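Local atomic coordinates of 1-acyl-sn-glycerol-3-phosphate acyltransferase (Thermotoga maritima, PDB entry 5KYM), a protein that catalyses the transfer of an acyl chain to 1-acyl-sn-glycerol-3-phosphate (lysophosphatidic acid), giving phosphatidic acid, probably within the membrane bilayer. Residues F27-S32 against Y44-E48; R76-V80 against L145-V149; N83-L87 against G157-P161; G100-E106 against L121-L126. All blocks are in the same frame, centred on the assembly; numbering follows the deposited sequence.

Contact 1. Residues F27-S32 against Y44-E48; sequences FVLFRS and YVLKE. With HGX (1-heptadecanoyl-2-tridecanoyl-3-glycerol-phosphonyl choline), chain C.
Two antiparallel helices pack here as part of the two-helix motif of this membrane acyltransferase: residues 27-32 lie on helix 2-34 and residues 44-48 on helix 38-59. Both segments are fully helical; their axes approach to 10.0 Å at 164°, and the closest CA pair is Val28 and Val45, 6.6 Å apart. Phe27 (chi1 t) has its CA-to-CB bond sideways to the other helix; its ring lies against the lipid, CZ 3.4 Å from HGX C13 and HGX C35 over one face, and its CE2 is 4.5 Å from Tyr44 OH. Val28 (chi1 t) fills the interface. Its CG1 meets Tyr44 CE2 at 3.6 Å and Glu48 CG at 3.8 Å, while its carbonyl O lies 3.3 Å from Tyr44 CE2, at the edge of that ring. Glu48 turns its carboxylate to Tyr24 and Lys51, and Val28 also touches the bound nonane. Leu29 CD2 reaches Val45 CG1 at 4.1 Å, beside Tyr120 of helix 114-120. Arg31 (chi1 m, chi3 p) has HGX C3 over one guanidinium face, 3.4 Å from NH1, and Tyr44 OH at the guanidinium edge, where Arg31 NE gives it a weak hydrogen bond of 3.2 Å; NH2 lies over a face of the Tyr44 ring (chi1 t). Ser32 closes the segment with CB 3.4 Å from Val45 CG2 and OG bonded back to Leu29 O at 3.0 Å.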
loop_
_atom_site.group_PDB
_atom_site.type_symbol
_atom_site.label_atom_id
_atom_site.label_comp_id
_atom_site.label_asym_id
_atom_site.label_seq_id
_atom_site.Cartn_x
_atom_site.Cartn_y
_atom_site.Cartn_z
ATOM N N PHE A 27 14.111 -2.700 17.259
ATOM C CA PHE A 27 15.198 -3.624 17.218
ATOM C C PHE A 27 15.701 -3.787 15.813
ATOM O O PHE A 27 16.906 -3.925 15.609
ATOM C CB PHE A 27 14.754 -4.950 17.864
ATOM C CG PHE A 27 15.755 -6.006 17.773
ATOM C CD1 PHE A 27 16.845 -5.997 18.591
ATOM C CD2 PHE A 27 15.645 -7.000 16.798
ATOM C CE1 PHE A 27 17.811 -6.973 18.447
ATOM C CE2 PHE A 27 16.605 -7.977 16.654
ATOM C CZ PHE A 27 17.676 -7.968 17.469
ATOM N N VAL A 28 14.817 -3.767 14.831
ATOM C CA VAL A 28 15.237 -4.053 13.449
ATOM C C VAL A 28 16.126 -2.922 12.938
ATOM O O VAL A 28 17.227 -3.177 12.405
ATOM C CB VAL A 28 14.035 -4.317 12.520
ATOM C CG1 VAL A 28 14.403 -4.200 11.048
ATOM C CG2 VAL A 28 13.465 -5.694 12.807
ATOM N N LEU A 29 15.659 -1.684 13.109
ATOM C CA LEU A 29 16.432 -0.531 12.670
ATOM C C LEU A 29 17.717 -0.484 13.484
ATOM O O LEU A 29 18.796 -0.202 12.908
ATOM C CB LEU A 29 15.658 0.749 12.916
ATOM C CG LEU A 29 14.361 0.869 12.139
ATOM C CD1 LEU A 29 13.624 2.041 12.669
ATOM C CD2 LEU A 29 14.599 1.036 10.630
ATOM N N PHE A 30 17.615 -0.763 14.800
ATOM C CA PHE A 30 18.798 -0.763 15.617
ATOM C C PHE A 30 19.831 -1.757 15.100
ATOM O O PHE A 30 20.987 -1.390 14.953
ATOM C CB PHE A 30 18.526 -1.015 17.081
ATOM C CG PHE A 30 19.779 -1.210 17.887
ATOM C CD1 PHE A 30 20.497 -0.113 18.325
ATOM C CD2 PHE A 30 20.260 -2.477 18.202
ATOM C CE1 PHE A 30 21.653 -0.253 19.105
ATOM C CE2 PHE A 30 21.433 -2.632 18.961
ATOM C CZ PHE A 30 22.134 -1.512 19.398
ATOM N N ARG A 31 19.450 -2.990 14.791
ATOM C CA ARG A 31 20.424 -3.885 14.151
ATOM C C ARG A 31 20.923 -3.349 12.789
ATOM O O ARG A 31 22.069 -3.472 12.458
ATOM C CB ARG A 31 19.860 -5.268 13.908
ATOM C CG ARG A 31 19.982 -6.274 15.030
ATOM C CD ARG A 31 19.288 -7.583 14.615
ATOM N NE ARG A 31 19.609 -8.036 13.232
ATOM C CZ ARG A 31 20.547 -8.913 12.888
ATOM N NH1 ARG A 31 21.350 -9.451 13.807
ATOM N NH2 ARG A 31 20.698 -9.262 11.603
ATOM N N SER A 32 20.043 -2.788 11.976
ATOM C CA SER A 32 20.433 -2.349 10.634
ATOM C C SER A 32 21.457 -1.253 10.719
ATOM O O SER A 32 22.283 -1.138 9.803
ATOM C CB SER A 32 19.218 -1.847 9.820
ATOM O OG SER A 32 18.993 -0.450 9.967
ATOM N N TYR A 44 17.745 -6.100 4.552
ATOM C CA TYR A 44 17.235 -6.631 5.809
ATOM C C TYR A 44 16.036 -5.846 6.257
ATOM O O TYR A 44 15.008 -6.438 6.509
ATOM C CB TYR A 44 18.329 -6.598 6.888
ATOM C CG TYR A 44 17.862 -6.774 8.290
ATOM C CD1 TYR A 44 17.377 -7.968 8.716
ATOM C CD2 TYR A 44 17.950 -5.742 9.208
ATOM C CE1 TYR A 44 16.978 -8.160 10.026
ATOM C CE2 TYR A 44 17.541 -5.913 10.532
ATOM C CZ TYR A 44 17.027 -7.130 10.926
ATOM O OH TYR A 44 16.601 -7.358 12.212
ATOM N N VAL A 45 16.148 -4.521 6.325
ATOM C CA VAL A 45 15.039 -3.709 6.816
ATOM C C VAL A 45 13.843 -3.870 5.889
ATOM O O VAL A 45 12.694 -4.044 6.362
ATOM C CB VAL A 45 15.348 -2.199 6.889
ATOM C CG1 VAL A 45 14.112 -1.422 7.406
ATOM C CG2 VAL A 45 16.530 -1.935 7.787
ATOM N N LEU A 46 14.122 -3.792 4.585
ATOM C CA LEU A 46 13.061 -3.940 3.600
ATOM C C LEU A 46 12.341 -5.275 3.703
ATOM O O LEU A 46 11.138 -5.337 3.542
ATOM C CB LEU A 46 13.560 -3.687 2.158
ATOM C CG LEU A 46 13.730 -2.200 1.803
ATOM C CD1 LEU A 46 14.126 -2.062 0.375
ATOM C CD2 LEU A 46 12.492 -1.315 2.070
ATOM N N LYS A 47 13.071 -6.336 3.983
ATOM C CA LYS A 47 12.499 -7.665 4.012
ATOM C C LYS A 47 11.630 -7.754 5.229
ATOM O O LYS A 47 10.538 -8.277 5.141
ATOM C CB LYS A 47 13.609 -8.721 4.009
ATOM C CG LYS A 47 13.187 -10.146 3.755
ATOM C CD LYS A 47 12.623 -10.323 2.341
ATOM C CE LYS A 47 11.515 -11.361 2.321
ATOM N NZ LYS A 47 11.980 -12.664 2.946
ATOM N N GLU A 48 12.071 -7.180 6.348
ATOM C CA GLU A 48 11.285 -7.184 7.602
ATOM C C GLU A 48 9.935 -6.492 7.519
ATOM O O GLU A 48 9.010 -6.894 8.219
ATOM C CB GLU A 48 12.087 -6.564 8.766
ATOM C CG GLU A 48 13.208 -7.404 9.343
ATOM C CD GLU A 48 12.725 -8.782 9.692
ATOM O OE1 GLU A 48 11.670 -8.904 10.411
ATOM O OE2 GLU A 48 13.366 -9.736 9.152
HETATM O O11 HGX C . 20.807 -12.943 17.160
HETATM C C11 HGX C . 20.092 -12.002 17.463
HETATM C C12 HGX C . 20.013 -11.591 18.931
HETATM C C13 HGX C . 18.978 -10.516 19.269
HETATM C C14 HGX C . 18.545 -10.502 20.738
HETATM C C15 HGX C . 18.400 -9.060 21.248
HETATM C C16 HGX C . 17.853 -8.891 22.679
HETATM C C17 HGX C . 17.522 -7.436 23.049
HETATM C C18 HGX C . 18.450 -6.398 22.403
HETATM O O3 HGX C . 19.351 -11.334 16.394
HETATM C C3 HGX C . 19.255 -11.852 15.054
HETATM C C2 HGX C . 18.120 -12.869 14.909
HETATM C C1 HGX C . 18.250 -13.635 13.576
HETATM O O3P HGX C . 17.964 -12.784 12.452
HETATM O O2 HGX C . 16.884 -12.146 15.007
HETATM C C31 HGX C . 15.721 -12.869 15.525
HETATM O O31 HGX C . 15.640 -14.084 15.336
HETATM C C32 HGX C . 14.604 -12.113 16.242
HETATM C C33 HGX C . 14.992 -11.675 17.656
HETATM C C34 HGX C . 13.803 -11.092 18.433
HETATM C C35 HGX C . 14.229 -9.892 19.297
HETATM C C36 HGX C . 13.097 -9.064 19.946
HETATM C C37 HGX C . 13.660 -8.159 21.059
HETATM C C38 HGX C . 12.876 -6.876 21.385
HETATM C C39 HGX C . 13.798 -5.806 22.009
HETATM C C40 HGX C . 13.098 -4.573 22.605
HETATM O O1 HGX C . 19.297 -14.260 10.909
HETATM P P1 HGX C . 18.245 -13.172 10.895
HETATM O O4 HGX C . 18.478 -11.898 10.101
HETATM O O5 HGX C . 16.860 -13.811 10.328
HETATM C C4 HGX C . 16.761 -14.506 9.074
HETATM C C5 HGX C . 15.772 -15.665 9.184
#

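Contact 2. Residues R76-V80 against L145-V149; sequences RNFIV and LKNGV
Asn77 ND2 gives two hydrogen bonds to backbone carbonyls of the other segment, one to Val149 O at 2.8 Å and one to Leu145 O at 3.1 Å. The p rotamer of Asn77 (chi1 68°) and a CA-to-CB bond pointing toward residues 145-149 put the amide between the last helical turn and the chain that leaves it. The closest CA pair is Asn77 CA and Gly148 CA, 5.7 Å apart. Gly148 ends helix 137-147 in a Schellman motif with phi 121°, a value at which a CB would be jammed against the preceding carbonyl; its own N bonds weakly to Leu145 O at 3.0 Å. The carbonyl Gly148 O comes to 3.2 Å from Asn77 CB. In the alpha-beta acyltransferase domain this ties the extended lead-in to strand 79-82, a strand of the mixed five-stranded sheet, to the C-terminal end of the helix that precedes its parallel neighbour, strand 151-153. Further along, the CA-to-CB bond of Phe78 points away from residues 145-149, and its side chain packs on Leu184 and Pro73. Ile79 (chi1 m, chi2 t), already in the strand, sets CG1 3.8 Å from Leu145 CD2, and both side chains also touch Ile175 of helix 174-177.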
loop_
_atom_site.group_PDB
_atom_site.type_symbol
_atom_site.label_atom_id
_atom_site.label_comp_id
_atom_site.label_asym_id
_atom_site.label_seq_id
_atom_site.Cartn_x
_atom_site.Cartn_y
_atom_site.Cartn_z
ATOM N N ARG A 76 14.014 -1.957 -11.212
ATOM C CA ARG A 76 13.464 -0.624 -11.591
ATOM C C ARG A 76 12.408 -0.189 -10.573
ATOM O O ARG A 76 11.768 -1.041 -9.980
ATOM C CB ARG A 76 12.833 -0.708 -12.997
ATOM C CG ARG A 76 12.089 0.526 -13.373
ATOM C CD ARG A 76 11.913 0.790 -14.834
ATOM N NE ARG A 76 12.159 2.181 -15.258
ATOM C CZ ARG A 76 11.977 3.315 -14.569
ATOM N NH1 ARG A 76 11.555 3.347 -13.308
ATOM N NH2 ARG A 76 12.238 4.489 -15.184
ATOM N N ASN A 77 12.240 1.089 -10.326
ATOM C CA ASN A 77 11.123 1.492 -9.474
ATOM C C ASN A 77 9.828 1.642 -10.306
ATOM O O ASN A 77 9.839 1.502 -11.531
ATOM C CB ASN A 77 11.458 2.762 -8.679
ATOM C CG ASN A 77 11.577 3.965 -9.545
ATOM O OD1 ASN A 77 11.871 3.819 -10.732
ATOM N ND2 ASN A 77 11.323 5.165 -8.974
ATOM N N PHE A 78 8.710 1.918 -9.633
ATOM C CA PHE A 78 7.413 2.028 -10.297
ATOM C C PHE A 78 6.440 2.793 -9.400
ATOM O O PHE A 78 6.792 3.164 -8.277
ATOM C CB PHE A 78 6.881 0.641 -10.737
ATOM C CG PHE A 78 7.015 -0.414 -9.698
ATOM C CD1 PHE A 78 6.090 -0.507 -8.666
ATOM C CD2 PHE A 78 8.075 -1.316 -9.723
ATOM C CE1 PHE A 78 6.241 -1.498 -7.658
ATOM C CE2 PHE A 78 8.192 -2.305 -8.747
ATOM C CZ PHE A 78 7.281 -2.406 -7.714
ATOM N N ILE A 79 5.244 3.094 -9.912
ATOM C CA ILE A 79 4.217 3.723 -9.116
ATOM C C ILE A 79 3.042 2.778 -9.037
ATOM O O ILE A 79 2.381 2.569 -10.030
ATOM C CB ILE A 79 3.732 5.025 -9.717
ATOM C CG1 ILE A 79 4.867 5.976 -9.931
ATOM C CG2 ILE A 79 2.715 5.673 -8.766
ATOM C CD1 ILE A 79 4.493 7.054 -10.945
ATOM N N VAL A 80 2.776 2.213 -7.840
ATOM C CA VAL A 80 1.643 1.283 -7.638
ATOM C C VAL A 80 0.433 2.163 -7.612
ATOM O O VAL A 80 0.404 3.143 -6.918
ATOM C CB VAL A 80 1.768 0.418 -6.354
ATOM C CG1 VAL A 80 0.580 -0.521 -6.226
ATOM C CG2 VAL A 80 3.019 -0.409 -6.388
ATOM N N LEU A 145 10.978 9.938 -6.976
ATOM C CA LEU A 145 10.823 9.059 -8.132
ATOM C C LEU A 145 12.023 9.090 -9.036
ATOM O O LEU A 145 12.528 8.016 -9.399
ATOM C CB LEU A 145 9.563 9.341 -8.920
ATOM C CG LEU A 145 8.347 8.620 -8.289
ATOM C CD1 LEU A 145 7.056 9.359 -8.643
ATOM C CD2 LEU A 145 8.238 7.166 -8.635
ATOM N N LYS A 146 12.512 10.300 -9.343
ATOM C CA LYS A 146 13.707 10.477 -10.189
ATOM C C LYS A 146 14.951 9.843 -9.585
ATOM O O LYS A 146 15.756 9.251 -10.286
ATOM C CB LYS A 146 13.928 11.950 -10.493
ATOM C CG LYS A 146 12.860 12.546 -11.400
ATOM C CD LYS A 146 12.694 14.059 -11.154
ATOM C CE LYS A 146 11.906 14.848 -12.226
ATOM N NZ LYS A 146 11.843 16.319 -11.896
ATOM N N ASN A 147 15.100 9.891 -8.282
ATOM C CA ASN A 147 16.239 9.194 -7.668
ATOM C C ASN A 147 16.049 7.681 -7.581
ATOM O O ASN A 147 17.009 6.972 -7.383
ATOM C CB ASN A 147 16.581 9.784 -6.288
ATOM C CG ASN A 147 16.781 11.296 -6.340
ATOM O OD1 ASN A 147 17.265 11.853 -7.349
ATOM N ND2 ASN A 147 16.373 11.976 -5.272
ATOM N N GLY A 148 14.832 7.178 -7.710
ATOM C CA GLY A 148 14.600 5.720 -7.779
ATOM C C GLY A 148 13.712 5.073 -6.738
ATOM O O GLY A 148 13.716 3.859 -6.615
ATOM N N VAL A 149 12.932 5.849 -6.003
ATOM C CA VAL A 149 12.010 5.292 -5.003
ATOM C C VAL A 149 10.710 4.784 -5.656
ATOM O O VAL A 149 10.106 5.482 -6.495
ATOM C CB VAL A 149 11.612 6.359 -3.951
ATOM C CG1 VAL A 149 10.661 5.753 -2.926
ATOM C CG2 VAL A 149 12.830 6.976 -3.269
#

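Contact 3. Residues N83-L87 against G157-P161; sequences NHQSL and GTRSP
His84 takes chi1 t (-161°) and presents one ring face to Arg159, whose CG sits 3.7 Å from the ring centroid and 20° off its normal, a CH-pi contact; the closest side-chain atoms are His84 NE2 and Arg159 CG, 3.5 Å apart. His84 and Asp89 are the H and D of the HX4D motif of this acyltransferase family; His84 ND1 is hydrogen-bonded to Asp89 OD2, and the ring also stacks with Phe154. Arg159 (chi1 m, chi2 t, chi3 m) runs along the loop: CD lies 3.5 Å from Ser86 C, and Leu87 CD2 (chi1 m, chi2 t) covers one guanidinium face, 3.2 Å from Arg159 NH1. Neither segment is helix or strand. They pass with the CA atoms of Gln85 and Arg159 4.6 Å apart, joined by one backbone hydrogen bond, Ser160 N to His84 O (3.0 Å, 168°), with Arg159 CA 3.5 Å from the same oxygen. The CA-to-CB bonds of Gln85 (chi1 p) and Ser86 (chi1 t) point away: Gln85 OE1 accepts from Gly190 and Tyr192, and Ser86 OG caps Met88 N and bonds to Ile195 O. Thr158 OG1 meets Lys197 and bonds to Arg159 O at 3.2 Å. A histidine oriented by an aspartate is consistent with the family's catalytic base; Arg159 follows the Glu156-Gly157-Thr158 run, a family motif probably involved, as in relatives, in binding the substrate phosphate.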
loop_
_atom_site.group_PDB
_atom_site.type_symbol
_atom_site.label_atom_id
_atom_site.label_comp_id
_atom_site.label_asym_id
_atom_site.label_seq_id
_atom_site.Cartn_x
_atom_site.Cartn_y
_atom_site.Cartn_z
ATOM N N ASN A 83 -6.889 0.862 -6.137
ATOM C CA ASN A 83 -8.129 1.255 -5.411
ATOM C C ASN A 83 -7.880 1.171 -3.886
ATOM O O ASN A 83 -6.981 0.441 -3.405
ATOM C CB ASN A 83 -9.340 0.439 -5.800
ATOM C CG ASN A 83 -9.209 -1.018 -5.438
ATOM O OD1 ASN A 83 -8.278 -1.666 -5.872
ATOM N ND2 ASN A 83 -10.145 -1.564 -4.668
ATOM N N HIS A 84 -8.670 1.941 -3.153
ATOM C CA HIS A 84 -8.447 2.136 -1.709
ATOM C C HIS A 84 -9.729 1.920 -0.924
ATOM O O HIS A 84 -10.756 2.576 -1.196
ATOM C CB HIS A 84 -8.005 3.561 -1.475
ATOM C CG HIS A 84 -7.328 3.782 -0.173
ATOM N ND1 HIS A 84 -6.792 2.763 0.561
ATOM C CD2 HIS A 84 -7.097 4.916 0.514
ATOM C CE1 HIS A 84 -6.224 3.257 1.634
ATOM N NE2 HIS A 84 -6.408 4.566 1.643
ATOM N N GLN A 85 -9.713 0.970 -0.008
ATOM C CA GLN A 85 -10.957 0.619 0.674
ATOM C C GLN A 85 -10.749 0.138 2.115
ATOM O O GLN A 85 -11.653 -0.460 2.688
ATOM C CB GLN A 85 -11.711 -0.445 -0.161
ATOM C CG GLN A 85 -11.083 -1.852 -0.153
ATOM C CD GLN A 85 -11.891 -2.877 -0.914
ATOM O OE1 GLN A 85 -11.801 -4.069 -0.622
ATOM N NE2 GLN A 85 -12.699 -2.422 -1.885
ATOM N N SER A 86 -9.574 0.403 2.689
ATOM C CA SER A 86 -9.271 0.030 4.062
ATOM C C SER A 86 -7.952 0.598 4.540
ATOM O O SER A 86 -7.073 0.814 3.749
ATOM C CB SER A 86 -9.252 -1.496 4.183
ATOM O OG SER A 86 -8.862 -1.851 5.479
ATOM N N LEU A 87 -7.782 0.786 5.832
ATOM C CA LEU A 87 -6.398 1.044 6.331
ATOM C C LEU A 87 -5.460 -0.086 5.973
ATOM O O LEU A 87 -4.303 0.159 5.720
ATOM C CB LEU A 87 -6.315 1.235 7.845
ATOM C CG LEU A 87 -7.045 2.490 8.393
ATOM C CD1 LEU A 87 -6.849 2.481 9.921
ATOM C CD2 LEU A 87 -6.692 3.866 7.760
ATOM N N GLY A 157 -8.009 9.250 -3.676
ATOM C CA GLY A 157 -7.709 10.273 -2.695
ATOM C C GLY A 157 -8.346 10.091 -1.324
ATOM O O GLY A 157 -8.263 10.934 -0.474
ATOM N N THR A 158 -8.958 8.949 -1.096
ATOM C CA THR A 158 -9.745 8.658 0.090
ATOM C C THR A 158 -10.154 7.202 -0.033
ATOM O O THR A 158 -10.207 6.651 -1.130
ATOM C CB THR A 158 -11.011 9.538 0.164
ATOM O OG1 THR A 158 -11.792 9.157 1.292
ATOM C CG2 THR A 158 -11.914 9.366 -1.010
ATOM N N ARG A 159 -10.503 6.588 1.085
ATOM C CA ARG A 159 -11.085 5.239 1.051
ATOM C C ARG A 159 -12.517 5.358 0.628
ATOM O O ARG A 159 -13.217 6.286 1.011
ATOM C CB ARG A 159 -11.033 4.533 2.389
ATOM C CG ARG A 159 -9.652 4.605 3.032
ATOM C CD ARG A 159 -9.510 3.736 4.209
ATOM N NE ARG A 159 -10.293 4.229 5.332
ATOM C CZ ARG A 159 -9.894 5.155 6.174
ATOM N NH1 ARG A 159 -8.704 5.719 6.021
ATOM N NH2 ARG A 159 -10.663 5.510 7.189
ATOM N N SER A 160 -12.919 4.435 -0.226
ATOM C CA SER A 160 -14.309 4.218 -0.542
ATOM C C SER A 160 -15.004 3.892 0.763
ATOM O O SER A 160 -14.486 3.149 1.599
ATOM C CB SER A 160 -14.439 3.037 -1.498
ATOM O OG SER A 160 -15.741 2.522 -1.570
ATOM N N PRO A 161 -16.193 4.448 0.958
ATOM C CA PRO A 161 -16.958 4.112 2.125
ATOM C C PRO A 161 -17.715 2.776 2.022
ATOM O O PRO A 161 -18.012 2.221 3.040
ATOM C CB PRO A 161 -17.923 5.281 2.201
ATOM C CG PRO A 161 -18.219 5.599 0.780
ATOM C CD PRO A 161 -16.924 5.388 0.085
#

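Contact 4. Residues G100-E106 against L121-L126; sequences GAFIAKE and LNGVFL
Ala104 CB meets Phe125 CD1 at 3.5 Å, and this pair faces Ile118 of helix 114-120; Phe125 takes chi1 m. On the other sheet face Ile103 (chi1 m, chi2 p) sets CD1 4.1 Å from Val124 CB and CG2 4.0 Å from Leu126 CD1, while Val124 and Leu126 pack on helix 137-147. Phe102 CE1 approaches Leu121 CD1 at 4.4 Å, next to bound nonane. The two strands, 103-104 and 124-125, are parallel in a small two-stranded sheet, with the bridges Ile103-Val124 (CA to CA 4.8 Å) and Ala104-Phe125 (4.6 Å), and with helix 114-120 they form a beta-alpha-beta unit. Three bonds hold the register: Ala104 N to Val124 O at 2.8 Å, Leu126 N to Ala104 O at 2.9 Å and, weakly, Val124 N to Phe102 O at 2.9 Å. Asn122, at positive phi, is the C-prime residue of the Schellman motif that ends the helix; Asn122 O and Gly123 O accept from Lys144. At the far edge Glu106 (chi1 t) brings CB to 3.5 Å from Leu126 C, and its OE1 makes a long, weak ion pair with Arg109. Backbone bonds thus set the strand pairing, while apolar side chains on its two faces join it to two different helices.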
loop_
_atom_site.group_PDB
_atom_site.type_symbol
_atom_site.label_atom_id
_atom_site.label_comp_id
_atom_site.label_asym_id
_atom_site.label_seq_id
_atom_site.Cartn_x
_atom_site.Cartn_y
_atom_site.Cartn_z
ATOM N N GLY A 100 7.406 0.295 -0.950
ATOM C CA GLY A 100 7.632 1.676 -1.360
ATOM C C GLY A 100 7.103 2.782 -0.459
ATOM O O GLY A 100 6.379 2.572 0.534
ATOM N N ALA A 101 7.491 3.980 -0.860
ATOM C CA ALA A 101 6.964 5.231 -0.327
ATOM C C ALA A 101 5.447 5.384 -0.465
ATOM O O ALA A 101 4.833 4.887 -1.359
ATOM C CB ALA A 101 7.626 6.362 -1.072
ATOM N N PHE A 102 4.855 6.106 0.441
ATOM C CA PHE A 102 3.468 6.458 0.336
ATOM C C PHE A 102 3.245 7.852 0.904
ATOM O O PHE A 102 4.179 8.451 1.397
ATOM C CB PHE A 102 2.523 5.370 0.843
ATOM C CG PHE A 102 2.611 5.032 2.293
ATOM C CD1 PHE A 102 3.461 4.065 2.739
ATOM C CD2 PHE A 102 1.728 5.606 3.216
ATOM C CE1 PHE A 102 3.544 3.769 4.140
ATOM C CE2 PHE A 102 1.740 5.275 4.587
ATOM C CZ PHE A 102 2.650 4.360 5.058
ATOM N N ILE A 103 2.024 8.376 0.776
ATOM C CA ILE A 103 1.639 9.727 1.227
ATOM C C ILE A 103 0.896 9.622 2.562
ATOM O O ILE A 103 -0.192 9.083 2.604
ATOM C CB ILE A 103 0.754 10.387 0.144
ATOM C CG1 ILE A 103 1.643 11.098 -0.869
ATOM C CG2 ILE A 103 -0.345 11.279 0.712
ATOM C CD1 ILE A 103 2.622 10.155 -1.565
ATOM N N ALA A 104 1.448 10.147 3.652
ATOM C CA ALA A 104 0.782 9.999 4.962
ATOM C C ALA A 104 0.121 11.297 5.433
ATOM O O ALA A 104 0.589 12.360 5.123
ATOM C CB ALA A 104 1.792 9.506 6.010
ATOM N N LYS A 105 -0.945 11.180 6.218
ATOM C CA LYS A 105 -1.580 12.317 6.926
ATOM C C LYS A 105 -0.481 12.967 7.729
ATOM O O LYS A 105 0.294 12.200 8.311
ATOM C CB LYS A 105 -2.608 11.821 7.972
ATOM C CG LYS A 105 -3.764 10.906 7.530
ATOM C CD LYS A 105 -4.025 9.776 8.551
ATOM C CE LYS A 105 -5.478 9.292 8.558
ATOM N NZ LYS A 105 -5.718 8.181 7.590
ATOM N N GLU A 106 -0.402 14.315 7.813
ATOM C CA GLU A 106 0.600 14.942 8.734
ATOM C C GLU A 106 0.619 14.268 10.129
ATOM O O GLU A 106 1.684 14.024 10.667
ATOM C CB GLU A 106 0.431 16.472 8.902
ATOM C CG GLU A 106 1.389 17.140 9.932
ATOM C CD GLU A 106 2.876 16.815 9.686
ATOM O OE1 GLU A 106 3.331 17.031 8.518
ATOM O OE2 GLU A 106 3.584 16.332 10.631
ATOM N N LEU A 121 10.751 4.120 4.458
ATOM C CA LEU A 121 10.228 3.885 3.109
ATOM C C LEU A 121 10.240 5.101 2.205
ATOM O O LEU A 121 9.665 5.050 1.106
ATOM C CB LEU A 121 8.799 3.320 3.191
ATOM C CG LEU A 121 8.737 1.905 3.781
ATOM C CD1 LEU A 121 7.353 1.606 4.330
ATOM C CD2 LEU A 121 9.188 0.854 2.743
ATOM N N ASN A 122 10.884 6.178 2.671
ATOM C CA ASN A 122 10.925 7.468 2.000
ATOM C C ASN A 122 9.570 8.068 1.720
ATOM O O ASN A 122 9.425 8.793 0.764
ATOM C CB ASN A 122 11.735 7.354 0.712
ATOM C CG ASN A 122 13.115 7.860 0.868
ATOM O OD1 ASN A 122 13.485 8.878 0.285
ATOM N ND2 ASN A 122 13.895 7.163 1.664
ATOM N N GLY A 123 8.580 7.808 2.565
ATOM C CA GLY A 123 7.240 8.420 2.415
ATOM C C GLY A 123 7.201 9.945 2.418
ATOM O O GLY A 123 8.199 10.578 2.420
ATOM N N VAL A 124 6.006 10.519 2.388
ATOM C CA VAL A 124 5.794 11.947 2.041
ATOM C C VAL A 124 4.548 12.301 2.804
ATOM O O VAL A 124 3.471 11.744 2.506
ATOM C CB VAL A 124 5.490 12.187 0.543
ATOM C CG1 VAL A 124 5.077 13.605 0.307
ATOM C CG2 VAL A 124 6.694 11.838 -0.323
ATOM N N PHE A 125 4.742 13.175 3.804
ATOM C CA PHE A 125 3.667 13.623 4.632
ATOM C C PHE A 125 2.941 14.851 3.975
ATOM O O PHE A 125 3.527 15.615 3.178
ATOM C CB PHE A 125 4.179 13.952 6.030
ATOM C CG PHE A 125 4.750 12.767 6.826
ATOM C CD1 PHE A 125 3.918 11.905 7.523
ATOM C CD2 PHE A 125 6.142 12.588 6.977
ATOM C CE1 PHE A 125 4.445 10.839 8.278
ATOM C CE2 PHE A 125 6.652 11.536 7.728
ATOM C CZ PHE A 125 5.803 10.653 8.368
ATOM N N LEU A 126 1.642 14.957 4.298
ATOM C CA LEU A 126 0.787 16.104 4.057
ATOM C C LEU A 126 0.442 16.812 5.378
ATOM O O LEU A 126 0.533 18.068 5.502
ATOM C CB LEU A 126 -0.494 15.622 3.411
ATOM C CG LEU A 126 -0.415 15.121 1.941
ATOM C CD1 LEU A 126 -1.841 14.921 1.388
ATOM C CD2 LEU A 126 0.417 16.005 0.978
#

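In the fold
Contact 1 belongs to the two-helix motif and lines the lipid and nonane sites; the other three lie in the acyltransferase domain. Contact 1 touches contact 4 through Leu46 CD2 and Leu121 CD2, 4.0 Å apart, with centres 19 Å apart. Contact 4 is nested in the loops closed by contacts 2 and 3, and contact 2 touches it where Val149 CG1 lies 3.6 Å from Ala101 CB. Contacts 2 and 3 cross along the chain and their segments adjoin, yet their centres are 23 Å apart on opposite sides of the chain's centre. Contact 3, with the HX4D histidine, is about 29 Å from contact 1 between centres; the side chains of Val28 and Phe102 are each about 4 Å from bound nonane, that of Leu87 about 10 Å.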